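Phosphoribosylformylglycinamidine cyclo-ligase (Thermus thermophilus HB8, PDB 5AVM) probably catalyses the ATP-dependent ring closure of formylglycinamidine ribonucleotide to 5-aminoimidazole ribonucleotide, a step of de novo purine biosynthesis. Local coordinates at residues A58-V63 / I152-V157; G78-V84 / S121-C126; L105-D111 / Y145-D151. All blocks are in the same frame, centred on the assembly; numbering follows the deposited sequence.

Contact 1: residues A58-V63 / I152-V157; sequences ATTDGV and IAGTLV
T59 with L156 and D61 with G154 are the hydrogen-bonded pairs of an antiparallel strand pairing in the N-terminal sheet. It joins 58-62, the end of a strand at the border of that sheet within this chain, to 152-157 of its neighbour. The N-to-C directions of the segments differ by 165° and their axes approach to 4.6 Å. Each pair has both of its amide-carbonyl bonds; L156 N meets T59 O at 3.0 Å.

G154 O is gripped twice, by D61 N at 3.1 Å and by T60 OG1 at 2.7 Å, and the two donors reach it from opposite faces of its plane. The hydroxyl stands 36° out of the carbonyl plane, so off the lone-pair directions; its position anti to the T60 nitrogen (chi1 -166°) directs OG1 at G154 O. T155 OG1 is hydrogen-bonded to T155 of the second subunit.

Past the last strand pair, V63 N still bonds I152 O at 2.6 Å. Here the two side chains lie alongside each other, pointing the same way, and V63 CG2 is pressed to 3.4 Å from I152 CB.

The face bearing A58, T60 and A153 packs on L102, D103 and Y104 of the second subunit, while T59 and D61 look toward helix 79-92, where they touch D90 and H86 respectively. The chemistry implies two settings for the threonines: within the sheet G154 O holds a backbone and a hydroxyl donor together, while the hydroxyl of T155 is bonded across the dimer interface.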
ATOM      1  N   ALA B  58      -5.839  10.100  -3.650  1.00 17.46           N
ATOM      2  CA  ALA B  58      -5.669   8.668  -3.494  1.00 18.63           C
ATOM      3  C   ALA B  58      -5.857   8.284  -2.041  1.00 19.88           C
ATOM      4  O   ALA B  58      -5.875   9.132  -1.141  1.00 20.30           O
ATOM      5  CB  ALA B  58      -4.279   8.226  -3.988  1.00 16.50           C
ATOM      6  N   THR B  59      -5.991   6.985  -1.828  1.00 20.00           N
ATOM      7  CA  THR B  59      -6.181   6.437  -0.504  1.00 19.42           C
ATOM      8  C   THR B  59      -5.569   5.042  -0.553  1.00 19.98           C
ATOM      9  O   THR B  59      -5.467   4.446  -1.626  1.00 19.49           O
ATOM     10  CB  THR B  59      -7.706   6.349  -0.178  1.00 18.65           C
ATOM     11  OG1 THR B  59      -7.897   5.791   1.124  1.00 17.39           O
ATOM     12  CG2 THR B  59      -8.427   5.488  -1.201  1.00 15.90           C
ATOM     13  N   THR B  60      -5.124   4.545   0.595  1.00 20.58           N
ATOM     14  CA  THR B  60      -4.579   3.201   0.678  1.00 21.06           C
ATOM     15  C   THR B  60      -5.324   2.542   1.846  1.00 22.50           C
ATOM     16  O   THR B  60      -5.553   3.176   2.878  1.00 22.99           O
ATOM     17  CB  THR B  60      -3.046   3.210   0.902  1.00 21.35           C
ATOM     18  OG1 THR B  60      -2.535   1.898   0.637  1.00 22.32           O
ATOM     19  CG2 THR B  60      -2.685   3.636   2.326  1.00 16.99           C
ATOM     20  N   ASP B  61      -5.733   1.286   1.675  1.00 22.94           N
ATOM     21  CA  ASP B  61      -6.503   0.582   2.709  1.00 23.28           C
ATOM     22  C   ASP B  61      -6.128  -0.877   2.796  1.00 22.06           C
ATOM     23  O   ASP B  61      -5.364  -1.378   1.981  1.00 23.23           O
ATOM     24  CB  ASP B  61      -8.008   0.639   2.401  1.00 23.12           C
ATOM     25  CG  ASP B  61      -8.602   2.015   2.584  1.00 23.93           C
ATOM     26  OD1 ASP B  61      -8.678   2.481   3.736  1.00 28.58           O
ATOM     27  OD2 ASP B  61      -9.002   2.633   1.579  1.00 25.55           O
ATOM     28  N   GLY B  62      -6.702  -1.552   3.782  1.00 22.15           N
ATOM     29  CA  GLY B  62      -6.468  -2.969   3.970  1.00 23.41           C
ATOM     30  C   GLY B  62      -7.807  -3.624   4.237  1.00 24.82           C
ATOM     31  O   GLY B  62      -8.722  -2.968   4.729  1.00 25.86           O
ATOM     32  N   VAL B  63      -7.945  -4.902   3.903  1.00 25.78           N
ATOM     33  CA  VAL B  63      -9.203  -5.599   4.145  1.00 25.61           C
ATOM     34  C   VAL B  63      -9.417  -5.666   5.658  1.00 26.06           C
ATOM     35  O   VAL B  63     -10.497  -5.341   6.165  1.00 27.66           O
ATOM     36  CB  VAL B  63      -9.176  -7.032   3.536  1.00 25.69           C
ATOM     37  CG1 VAL B  63     -10.406  -7.814   3.955  1.00 26.86           C
ATOM     38  CG2 VAL B  63      -9.129  -6.947   2.015  1.00 23.86           C
ATOM     39  N   ILE B 152      -4.425  -8.209   3.120  1.00 28.31           N
ATOM     40  CA  ILE B 152      -4.823  -7.721   1.818  1.00 26.18           C
ATOM     41  C   ILE B 152      -4.962  -6.206   1.884  1.00 25.45           C
ATOM     42  O   ILE B 152      -5.870  -5.680   2.532  1.00 24.11           O
ATOM     43  CB  ILE B 152      -6.157  -8.377   1.414  1.00 27.53           C
ATOM     44  CG1 ILE B 152      -6.004  -9.901   1.506  1.00 26.28           C
ATOM     45  CG2 ILE B 152      -6.571  -7.936   0.016  1.00 25.90           C
ATOM     46  CD1 ILE B 152      -7.288 -10.669   1.344  1.00 27.75           C
ATOM     47  N   ALA B 153      -4.033  -5.515   1.227  1.00 23.82           N
ATOM     48  CA  ALA B 153      -4.018  -4.058   1.193  1.00 21.57           C
ATOM     49  C   ALA B 153      -3.979  -3.600  -0.251  1.00 21.41           C
ATOM     50  O   ALA B 153      -3.746  -4.399  -1.152  1.00 22.65           O
ATOM     51  CB  ALA B 153      -2.813  -3.533   1.934  1.00 19.18           C
ATOM     52  N   GLY B 154      -4.217  -2.312  -0.472  1.00 21.07           N
ATOM     53  CA  GLY B 154      -4.204  -1.789  -1.822  1.00 19.58           C
ATOM     54  C   GLY B 154      -4.222  -0.278  -1.852  1.00 19.98           C
ATOM     55  O   GLY B 154      -4.165   0.379  -0.808  1.00 20.23           O
ATOM     56  N   THR B 155      -4.286   0.281  -3.053  1.00 19.79           N
ATOM     57  CA  THR B 155      -4.318   1.729  -3.217  1.00 20.44           C
ATOM     58  C   THR B 155      -5.181   2.109  -4.410  1.00 20.52           C
ATOM     59  O   THR B 155      -5.074   1.495  -5.470  1.00 21.90           O
ATOM     60  CB  THR B 155      -2.901   2.298  -3.420  1.00 19.92           C
ATOM     61  OG1 THR B 155      -2.165   2.147  -2.205  1.00 22.34           O
ATOM     62  CG2 THR B 155      -2.954   3.781  -3.783  1.00 20.03           C
ATOM     63  N   LEU B 156      -6.044   3.109  -4.224  1.00 20.01           N
ATOM     64  CA  LEU B 156      -6.917   3.582  -5.296  1.00 19.23           C
ATOM     65  C   LEU B 156      -6.602   5.045  -5.585  1.00 19.73           C
ATOM     66  O   LEU B 156      -6.637   5.884  -4.680  1.00 19.76           O
ATOM     67  CB  LEU B 156      -8.397   3.459  -4.901  1.00 17.11           C
ATOM     68  CG  LEU B 156      -9.427   3.880  -5.968  1.00 17.51           C
ATOM     69  CD1 LEU B 156      -9.467   2.854  -7.096  1.00 14.01           C
ATOM     70  CD2 LEU B 156     -10.798   4.010  -5.338  1.00 15.33           C
ATOM     71  N   VAL B 157      -6.282   5.342  -6.844  1.00 19.19           N
ATOM     72  CA  VAL B 157      -5.983   6.707  -7.268  1.00 16.78           C
ATOM     73  C   VAL B 157      -7.224   7.239  -7.966  1.00 16.79           C
ATOM     74  O   VAL B 157      -7.939   6.496  -8.636  1.00 16.94           O
ATOM     75  CB  VAL B 157      -4.765   6.749  -8.237  1.00 17.29           C
ATOM     76  CG1 VAL B 157      -4.531   8.173  -8.744  1.00 15.03           C
ATOM     77  CG2 VAL B 157      -3.524   6.231  -7.522  1.00 12.92           C
TER

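Contact 2: residues G78-V84 / S121-C126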
ATOM      1  N   GLY B  78     -15.111 -12.895  -1.886  1.00 30.46           N
ATOM      2  CA  GLY B  78     -15.587 -11.534  -1.726  1.00 29.17           C
ATOM      3  C   GLY B  78     -14.547 -10.533  -1.283  1.00 28.29           C
ATOM      4  O   GLY B  78     -14.742  -9.328  -1.435  1.00 27.61           O
ATOM      5  N   LEU B  79     -13.434 -11.021  -0.746  1.00 29.13           N
ATOM      6  CA  LEU B  79     -12.379 -10.138  -0.256  1.00 28.38           C
ATOM      7  C   LEU B  79     -11.923  -9.110  -1.296  1.00 28.24           C
ATOM      8  O   LEU B  79     -11.498  -8.006  -0.942  1.00 28.23           O
ATOM      9  CB  LEU B  79     -11.197 -10.973   0.261  1.00 27.01           C
ATOM     10  CG  LEU B  79     -11.549 -11.859   1.467  1.00 26.04           C
ATOM     11  CD1 LEU B  79     -10.306 -12.545   2.001  1.00 24.17           C
ATOM     12  CD2 LEU B  79     -12.177 -11.013   2.559  1.00 25.99           C
ATOM     13  N   GLY B  80     -12.031  -9.464  -2.574  1.00 27.16           N
ATOM     14  CA  GLY B  80     -11.639  -8.540  -3.622  1.00 25.45           C
ATOM     15  C   GLY B  80     -12.549  -7.327  -3.645  1.00 26.10           C
ATOM     16  O   GLY B  80     -12.114  -6.211  -3.908  1.00 26.30           O
ATOM     17  N   PHE B  81     -13.828  -7.537  -3.377  1.00 26.05           N
ATOM     18  CA  PHE B  81     -14.759  -6.419  -3.366  1.00 25.91           C
ATOM     19  C   PHE B  81     -14.641  -5.631  -2.063  1.00 25.28           C
ATOM     20  O   PHE B  81     -14.805  -4.409  -2.051  1.00 25.32           O
ATOM     21  CB  PHE B  81     -16.200  -6.913  -3.570  1.00 25.78           C
ATOM     22  CG  PHE B  81     -16.463  -7.456  -4.951  1.00 26.13           C
ATOM     23  CD1 PHE B  81     -15.906  -8.671  -5.356  1.00 26.16           C
ATOM     24  CD2 PHE B  81     -17.245  -6.739  -5.858  1.00 26.17           C
ATOM     25  CE1 PHE B  81     -16.121  -9.166  -6.640  1.00 25.76           C
ATOM     26  CE2 PHE B  81     -17.468  -7.222  -7.148  1.00 26.41           C
ATOM     27  CZ  PHE B  81     -16.904  -8.440  -7.540  1.00 26.42           C
ATOM     28  N   ASP B  82     -14.351  -6.328  -0.970  1.00 24.24           N
ATOM     29  CA  ASP B  82     -14.204  -5.666   0.317  1.00 25.09           C
ATOM     30  C   ASP B  82     -13.139  -4.586   0.243  1.00 24.79           C
ATOM     31  O   ASP B  82     -13.344  -3.476   0.723  1.00 24.76           O
ATOM     32  CB  ASP B  82     -13.842  -6.672   1.415  1.00 26.87           C
ATOM     33  CG  ASP B  82     -15.050  -7.480   1.897  1.00 29.91           C
ATOM     34  OD1 ASP B  82     -16.068  -6.866   2.299  1.00 29.48           O
ATOM     35  OD2 ASP B  82     -14.983  -8.733   1.880  1.00 29.81           O
ATOM     36  N   LEU B  83     -12.001  -4.908  -0.366  1.00 24.45           N
ATOM     37  CA  LEU B  83     -10.903  -3.948  -0.490  1.00 24.02           C
ATOM     38  C   LEU B  83     -11.183  -2.818  -1.484  1.00 23.14           C
ATOM     39  O   LEU B  83     -11.056  -1.637  -1.159  1.00 22.20           O
ATOM     40  CB  LEU B  83      -9.620  -4.675  -0.905  1.00 22.22           C
ATOM     41  CG  LEU B  83      -8.393  -3.786  -1.090  1.00 21.16           C
ATOM     42  CD1 LEU B  83      -8.184  -2.916   0.144  1.00 18.83           C
ATOM     43  CD2 LEU B  83      -7.188  -4.662  -1.352  1.00 20.70           C
ATOM     44  N   VAL B  84     -11.554  -3.196  -2.701  1.00 23.22           N
ATOM     45  CA  VAL B  84     -11.840  -2.233  -3.755  1.00 23.20           C
ATOM     46  C   VAL B  84     -12.975  -1.290  -3.370  1.00 24.25           C
ATOM     47  O   VAL B  84     -12.847  -0.068  -3.506  1.00 25.01           O
ATOM     48  CB  VAL B  84     -12.172  -2.971  -5.073  1.00 21.72           C
ATOM     49  CG1 VAL B  84     -12.698  -2.002  -6.116  1.00 20.54           C
ATOM     50  CG2 VAL B  84     -10.919  -3.663  -5.585  1.00 19.38           C
ATOM     51  N   SER B 121     -10.712 -12.390  -7.404  1.00 31.23           N
ATOM     52  CA  SER B 121     -11.692 -11.499  -6.780  1.00 29.43           C
ATOM     53  C   SER B 121     -11.440 -10.014  -7.050  1.00 29.31           C
ATOM     54  O   SER B 121     -12.361  -9.274  -7.404  1.00 28.80           O
ATOM     55  CB  SER B 121     -11.723 -11.745  -5.270  1.00 28.37           C
ATOM     56  OG  SER B 121     -12.815 -11.076  -4.666  1.00 29.16           O
ATOM     57  N   LEU B 122     -10.195  -9.581  -6.879  1.00 28.36           N
ATOM     58  CA  LEU B 122      -9.843  -8.185  -7.097  1.00 27.98           C
ATOM     59  C   LEU B 122     -10.071  -7.760  -8.536  1.00 27.71           C
ATOM     60  O   LEU B 122     -10.500  -6.634  -8.796  1.00 28.05           O
ATOM     61  CB  LEU B 122      -8.391  -7.947  -6.686  1.00 27.50           C
ATOM     62  CG  LEU B 122      -8.213  -7.978  -5.166  1.00 26.13           C
ATOM     63  CD1 LEU B 122      -6.824  -8.472  -4.795  1.00 26.39           C
ATOM     64  CD2 LEU B 122      -8.479  -6.589  -4.607  1.00 25.59           C
ATOM     65  N   ALA B 123      -9.799  -8.664  -9.473  1.00 28.62           N
ATOM     66  CA  ALA B 123      -9.995  -8.366 -10.886  1.00 30.03           C
ATOM     67  C   ALA B 123     -11.488  -8.187 -11.188  1.00 31.62           C
ATOM     68  O   ALA B 123     -11.872  -7.363 -12.026  1.00 31.23           O
ATOM     69  CB  ALA B 123      -9.418  -9.480 -11.732  1.00 29.08           C
ATOM     70  N   GLU B 124     -12.329  -8.959 -10.499  1.00 32.33           N
ATOM     71  CA  GLU B 124     -13.779  -8.881 -10.682  1.00 31.83           C
ATOM     72  C   GLU B 124     -14.352  -7.608 -10.068  1.00 27.97           C
ATOM     73  O   GLU B 124     -15.278  -7.027 -10.611  1.00 27.18           O
ATOM     74  CB  GLU B 124     -14.476 -10.093 -10.045  1.00 36.31           C
ATOM     75  CG  GLU B 124     -14.073 -11.466 -10.601  1.00 42.93           C
ATOM     76  CD  GLU B 124     -14.913 -12.616 -10.020  1.00 47.41           C
ATOM     77  OE1 GLU B 124     -16.153 -12.580 -10.187  1.00 50.82           O
ATOM     78  OE2 GLU B 124     -14.343 -13.551  -9.403  1.00 47.61           O
ATOM     79  N   ALA B 125     -13.800  -7.187  -8.931  1.00 26.82           N
ATOM     80  CA  ALA B 125     -14.259  -5.988  -8.226  1.00 25.32           C
ATOM     81  C   ALA B 125     -13.922  -4.717  -8.985  1.00 25.67           C
ATOM     82  O   ALA B 125     -14.719  -3.776  -9.037  1.00 25.18           O
ATOM     83  CB  ALA B 125     -13.643  -5.932  -6.841  1.00 24.38           C
ATOM     84  N   CYS B 126     -12.730  -4.683  -9.568  1.00 26.25           N
ATOM     85  CA  CYS B 126     -12.306  -3.519 -10.331  1.00 27.23           C
ATOM     86  C   CYS B 126     -13.076  -3.395 -11.626  1.00 27.83           C
ATOM     87  O   CYS B 126     -13.651  -2.348 -11.902  1.00 27.76           O
ATOM     88  CB  CYS B 126     -10.816  -3.590 -10.649  1.00 27.26           C
ATOM     89  SG  CYS B 126      -9.771  -3.328  -9.231  1.00 27.65           S
TER
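Helices 79-92 and 112-129, which lie against the N-terminal sheet, pack on each other where G80 and F81 meet S121, L122 and A125. The short helical segments cross at -51° with axes 7.3 Å apart, and the tight spot is G80: its CA lies 3.7 Å from L122 N, and its carbonyl O comes to 3.3 Å from A125 CB.

A125 CB is the methyl that most of the packing gathers round. On one flank the F81 ring lies flat over it, with A125 CB 3.7 Å from the centroid of the F81 ring and just 10° off the ring normal, a CH-pi contact. On another flank V84 CB meets A125 CB at 3.7 Å. V84 CG2 goes on to C126 SG, 3.8 Å away, and also touches L122 CD2. L83 CD2 lies 4.0 Å from L122 CD2, and F101 of strand 97-107 touches both leucines, which places this edge of the helix pair against the sheet.

The polar element is S121. With OG swung anti to its own nitrogen (chi1 -170°), the hydroxyl of S121 accepts a weak, bent bond from G80 N, 2.8 Å from S121 OG, and gives its proton to S77 O, in the chain before helix 79-92. Backbone, methyl and ring surfaces do the rest, which implies a close, mostly apolar seam with a single polar tie near the N-terminal end of helix 79-92.

Contact 3: residues L105-D111 / Y145-D151; sequences LAASHLD and YREGAWD
A107 and W150 sit at the end of an antiparallel strand pair in the N-terminal sheet, where strand 97-107 runs out and 150-161 begins after a type II beta turn from R146 to A149. Two backbone bonds make the A106-D151 pair, A106 N to D151 O (3.1 Å) and D151 N to A106 O (2.7 Å); a bond from S108 N to A149 O extends the contact into the turn. There S108 CB lies near R146 O, and S108 OG is 3.2 Å from E147 OE1, a bond that is not settled.

W150 CG stands anti to its carbonyl carbon (chi1 -81°), beside the backbone N, which brings the indole across A107; A107 CB faces it, at a doubtful spacing. L105 CB reaches the indole edge in plane, 3.9 Å from W150 CZ3. L110, at about a right angle to the indole, brings CD2 to 3.5 Å from W150 CH2. V114, L115 and L118 of helix 112-129, with T67 and L71 of helix 66-72, also touch this tryptophan.

The other side faces the second subunit. Y145 CZ stands 3.5 Å from A106 CB, one face of the Y145 ring turned to A106 O and A107 N, both offset toward the rim. Its hydroxyl bonds Y145 and D151 of that subunit.

Where the two strands give way to turns, a water joins the segments: it accepts from H109 N and donates to A149 O, both at 2.9 Å.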
ATOM      1  N   LEU B 105      -0.403  -7.918  -1.622  1.00 29.14           N
ATOM      2  CA  LEU B 105      -0.817  -9.068  -0.809  1.00 29.69           C
ATOM      3  C   LEU B 105       0.361  -9.711  -0.069  1.00 29.25           C
ATOM      4  O   LEU B 105       1.382 -10.012  -0.676  1.00 31.61           O
ATOM      5  CB  LEU B 105      -1.513 -10.114  -1.697  1.00 27.67           C
ATOM      6  CG  LEU B 105      -2.970  -9.851  -2.112  1.00 28.87           C
ATOM      7  CD1 LEU B 105      -3.181  -8.390  -2.465  1.00 26.56           C
ATOM      8  CD2 LEU B 105      -3.331 -10.749  -3.295  1.00 29.28           C
ATOM      9  N   ALA B 106       0.217  -9.919   1.237  1.00 27.34           N
ATOM     10  CA  ALA B 106       1.284 -10.523   2.039  1.00 26.62           C
ATOM     11  C   ALA B 106       0.737 -11.621   2.953  1.00 27.26           C
ATOM     12  O   ALA B 106      -0.283 -11.442   3.618  1.00 26.40           O
ATOM     13  CB  ALA B 106       1.986  -9.452   2.866  1.00 25.49           C
ATOM     14  N   ALA B 107       1.428 -12.755   2.998  1.00 26.72           N
ATOM     15  CA  ALA B 107       0.973 -13.873   3.814  1.00 26.72           C
ATOM     16  C   ALA B 107       2.117 -14.690   4.376  1.00 27.23           C
ATOM     17  O   ALA B 107       3.264 -14.549   3.948  1.00 26.59           O
ATOM     18  CB  ALA B 107       0.090 -14.774   2.984  1.00 26.22           C
ATOM     19  N   SER B 108       1.786 -15.547   5.340  1.00 27.73           N
ATOM     20  CA  SER B 108       2.762 -16.439   5.949  1.00 27.86           C
ATOM     21  C   SER B 108       3.231 -17.318   4.794  1.00 29.06           C
ATOM     22  O   SER B 108       4.423 -17.574   4.619  1.00 29.40           O
ATOM     23  CB  SER B 108       2.093 -17.295   7.025  1.00 27.87           C
ATOM     24  OG  SER B 108       2.992 -18.249   7.552  1.00 29.32           O
ATOM     25  N   HIS B 109       2.270 -17.772   3.999  1.00 30.14           N
ATOM     26  CA  HIS B 109       2.572 -18.583   2.841  1.00 31.08           C
ATOM     27  C   HIS B 109       1.550 -18.340   1.741  1.00 31.74           C
ATOM     28  O   HIS B 109       0.367 -18.636   1.894  1.00 32.43           O
ATOM     29  CB  HIS B 109       2.614 -20.063   3.204  1.00 32.83           C
ATOM     30  CG  HIS B 109       3.024 -20.938   2.062  1.00 35.56           C
ATOM     31  ND1 HIS B 109       2.153 -21.309   1.061  1.00 38.27           N
ATOM     32  CD2 HIS B 109       4.229 -21.449   1.718  1.00 37.07           C
ATOM     33  CE1 HIS B 109       2.804 -22.010   0.147  1.00 38.58           C
ATOM     34  NE2 HIS B 109       4.066 -22.109   0.523  1.00 38.94           N
ATOM     35  N   LEU B 110       2.027 -17.794   0.632  1.00 32.72           N
ATOM     36  CA  LEU B 110       1.192 -17.485  -0.520  1.00 33.41           C
ATOM     37  C   LEU B 110       0.585 -18.738  -1.158  1.00 34.64           C
ATOM     38  O   LEU B 110       1.003 -19.166  -2.236  1.00 34.64           O
ATOM     39  CB  LEU B 110       2.025 -16.715  -1.554  1.00 31.61           C
ATOM     40  CG  LEU B 110       2.652 -15.407  -1.061  1.00 30.88           C
ATOM     41  CD1 LEU B 110       3.637 -14.892  -2.089  1.00 28.67           C
ATOM     42  CD2 LEU B 110       1.559 -14.377  -0.799  1.00 30.50           C
ATOM     43  N   ASP B 111      -0.412 -19.313  -0.495  1.00 36.62           N
ATOM     44  CA  ASP B 111      -1.077 -20.511  -0.992  1.00 39.88           C
ATOM     45  C   ASP B 111      -1.536 -20.305  -2.428  1.00 40.73           C
ATOM     46  O   ASP B 111      -2.296 -19.380  -2.698  1.00 40.85           O
ATOM     47  CB  ASP B 111      -2.297 -20.834  -0.125  1.00 42.83           C
ATOM     48  CG  ASP B 111      -2.384 -22.302   0.231  1.00 45.28           C
ATOM     49  OD1 ASP B 111      -1.658 -22.724   1.158  1.00 48.27           O
ATOM     50  OD2 ASP B 111      -3.164 -23.032  -0.419  1.00 47.28           O
ATOM     51  N   TYR B 145       4.170 -12.976   9.635  1.00 28.43           N
ATOM     52  CA  TYR B 145       2.779 -13.397   9.739  1.00 30.48           C
ATOM     53  C   TYR B 145       2.496 -14.666  10.541  1.00 32.69           C
ATOM     54  O   TYR B 145       3.312 -15.587  10.582  1.00 33.13           O
ATOM     55  CB  TYR B 145       2.205 -13.567   8.329  1.00 29.37           C
ATOM     56  CG  TYR B 145       2.120 -12.266   7.582  1.00 31.11           C
ATOM     57  CD1 TYR B 145       1.059 -11.390   7.804  1.00 31.17           C
ATOM     58  CD2 TYR B 145       3.144 -11.864   6.718  1.00 29.95           C
ATOM     59  CE1 TYR B 145       1.019 -10.141   7.192  1.00 33.60           C
ATOM     60  CE2 TYR B 145       3.118 -10.611   6.099  1.00 30.96           C
ATOM     61  CZ  TYR B 145       2.050  -9.752   6.343  1.00 32.82           C
ATOM     62  OH  TYR B 145       2.012  -8.504   5.759  1.00 34.29           O
ATOM     63  N   ARG B 146       1.322 -14.692  11.176  1.00 33.94           N
ATOM     64  CA  ARG B 146       0.870 -15.847  11.943  1.00 35.21           C
ATOM     65  C   ARG B 146       0.628 -16.916  10.886  1.00 36.05           C
ATOM     66  O   ARG B 146       0.337 -16.598   9.731  1.00 36.51           O
ATOM     67  CB  ARG B 146      -0.447 -15.540  12.675  1.00 35.62           C
ATOM     68  CG  ARG B 146      -0.335 -14.596  13.873  1.00 38.13           C
ATOM     69  CD  ARG B 146       0.543 -15.199  14.951  1.00 42.97           C
ATOM     70  NE  ARG B 146       0.571 -14.421  16.190  1.00 45.35           N
ATOM     71  CZ  ARG B 146       1.322 -14.740  17.242  1.00 46.47           C
ATOM     72  NH1 ARG B 146       2.105 -15.812  17.203  1.00 45.20           N
ATOM     73  NH2 ARG B 146       1.292 -13.989  18.334  1.00 48.01           N
ATOM     74  N   GLU B 147       0.754 -18.178  11.269  1.00 37.39           N
ATOM     75  CA  GLU B 147       0.556 -19.272  10.330  1.00 37.89           C
ATOM     76  C   GLU B 147      -0.768 -19.145   9.601  1.00 37.46           C
ATOM     77  O   GLU B 147      -1.799 -18.880  10.221  1.00 38.29           O
ATOM     78  CB  GLU B 147       0.587 -20.607  11.067  1.00 41.42           C
ATOM     79  CG  GLU B 147       0.344 -21.804  10.172  1.00 44.69           C
ATOM     80  CD  GLU B 147       1.443 -21.980   9.153  1.00 46.96           C
ATOM     81  OE1 GLU B 147       1.659 -21.053   8.343  1.00 48.74           O
ATOM     82  OE2 GLU B 147       2.094 -23.047   9.166  1.00 49.00           O
ATOM     83  N   GLY B 148      -0.736 -19.334   8.284  1.00 36.13           N
ATOM     84  CA  GLY B 148      -1.947 -19.261   7.479  1.00 34.05           C
ATOM     85  C   GLY B 148      -2.575 -17.887   7.310  1.00 33.08           C
ATOM     86  O   GLY B 148      -3.575 -17.752   6.605  1.00 31.96           O
ATOM     87  N   ALA B 149      -1.990 -16.872   7.940  1.00 32.17           N
ATOM     88  CA  ALA B 149      -2.513 -15.512   7.862  1.00 32.66           C
ATOM     89  C   ALA B 149      -2.130 -14.771   6.577  1.00 33.68           C
ATOM     90  O   ALA B 149      -1.110 -15.065   5.945  1.00 34.43           O
ATOM     91  CB  ALA B 149      -2.063 -14.707   9.081  1.00 31.09           C
ATOM     92  N   TRP B 150      -2.973 -13.800   6.218  1.00 33.08           N
ATOM     93  CA  TRP B 150      -2.807 -12.963   5.030  1.00 30.92           C
ATOM     94  C   TRP B 150      -3.174 -11.522   5.358  1.00 30.68           C
ATOM     95  O   TRP B 150      -3.938 -11.263   6.281  1.00 31.90           O
ATOM     96  CB  TRP B 150      -3.742 -13.411   3.907  1.00 29.81           C
ATOM     97  CG  TRP B 150      -3.298 -14.574   3.083  1.00 28.79           C
ATOM     98  CD1 TRP B 150      -3.302 -15.892   3.437  1.00 27.44           C
ATOM     99  CD2 TRP B 150      -2.819 -14.520   1.735  1.00 29.23           C
ATOM    100  NE1 TRP B 150      -2.860 -16.663   2.388  1.00 26.84           N
ATOM    101  CE2 TRP B 150      -2.555 -15.844   1.332  1.00 27.17           C
ATOM    102  CE3 TRP B 150      -2.588 -13.473   0.823  1.00 29.37           C
ATOM    103  CZ2 TRP B 150      -2.068 -16.152   0.060  1.00 27.42           C
ATOM    104  CZ3 TRP B 150      -2.105 -13.782  -0.442  1.00 27.11           C
ATOM    105  CH2 TRP B 150      -1.852 -15.109  -0.811  1.00 28.17           C
ATOM    106  N   ASP B 151      -2.636 -10.588   4.586  1.00 30.22           N
ATOM    107  CA  ASP B 151      -2.942  -9.177   4.758  1.00 29.37           C
ATOM    108  C   ASP B 151      -3.206  -8.673   3.348  1.00 29.54           C
ATOM    109  O   ASP B 151      -2.333  -8.716   2.481  1.00 30.08           O
ATOM    110  CB  ASP B 151      -1.768  -8.417   5.372  1.00 30.45           C
ATOM    111  CG  ASP B 151      -2.140  -7.003   5.782  1.00 31.61           C
ATOM    112  OD1 ASP B 151      -3.025  -6.410   5.142  1.00 34.02           O
ATOM    113  OD2 ASP B 151      -1.541  -6.473   6.736  1.00 33.80           O
TER
HETATM  114  O   HOH W   1       4.348 -18.221   9.595  1.00 29.70           O
HETATM  115  O   HOH W   2      -0.539 -17.637   4.741  1.00 30.06           O

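Overall arrangement
Contacts 1 and 3 pair strand 150-161 with its neighbour on either side, 54-62 in contact 1 and 97-107 in contact 3, and both touch the second subunit. Contact 1 is buried and holds mostly by backbone bonds. The centre of contact 3 is about 24 Å from the centre of the chain, that of contact 1 about 12 Å, and contact 3 runs out into exposed turns, where waters join the bonding. Contact 2 differs in kind: two helices packed on each other, buried and chiefly apolar, touched by no other chain. It meets contact 1 directly, L83 CD2 lying 3.6 Å from I152 CG2, whereas contacts 2 and 3 do not touch.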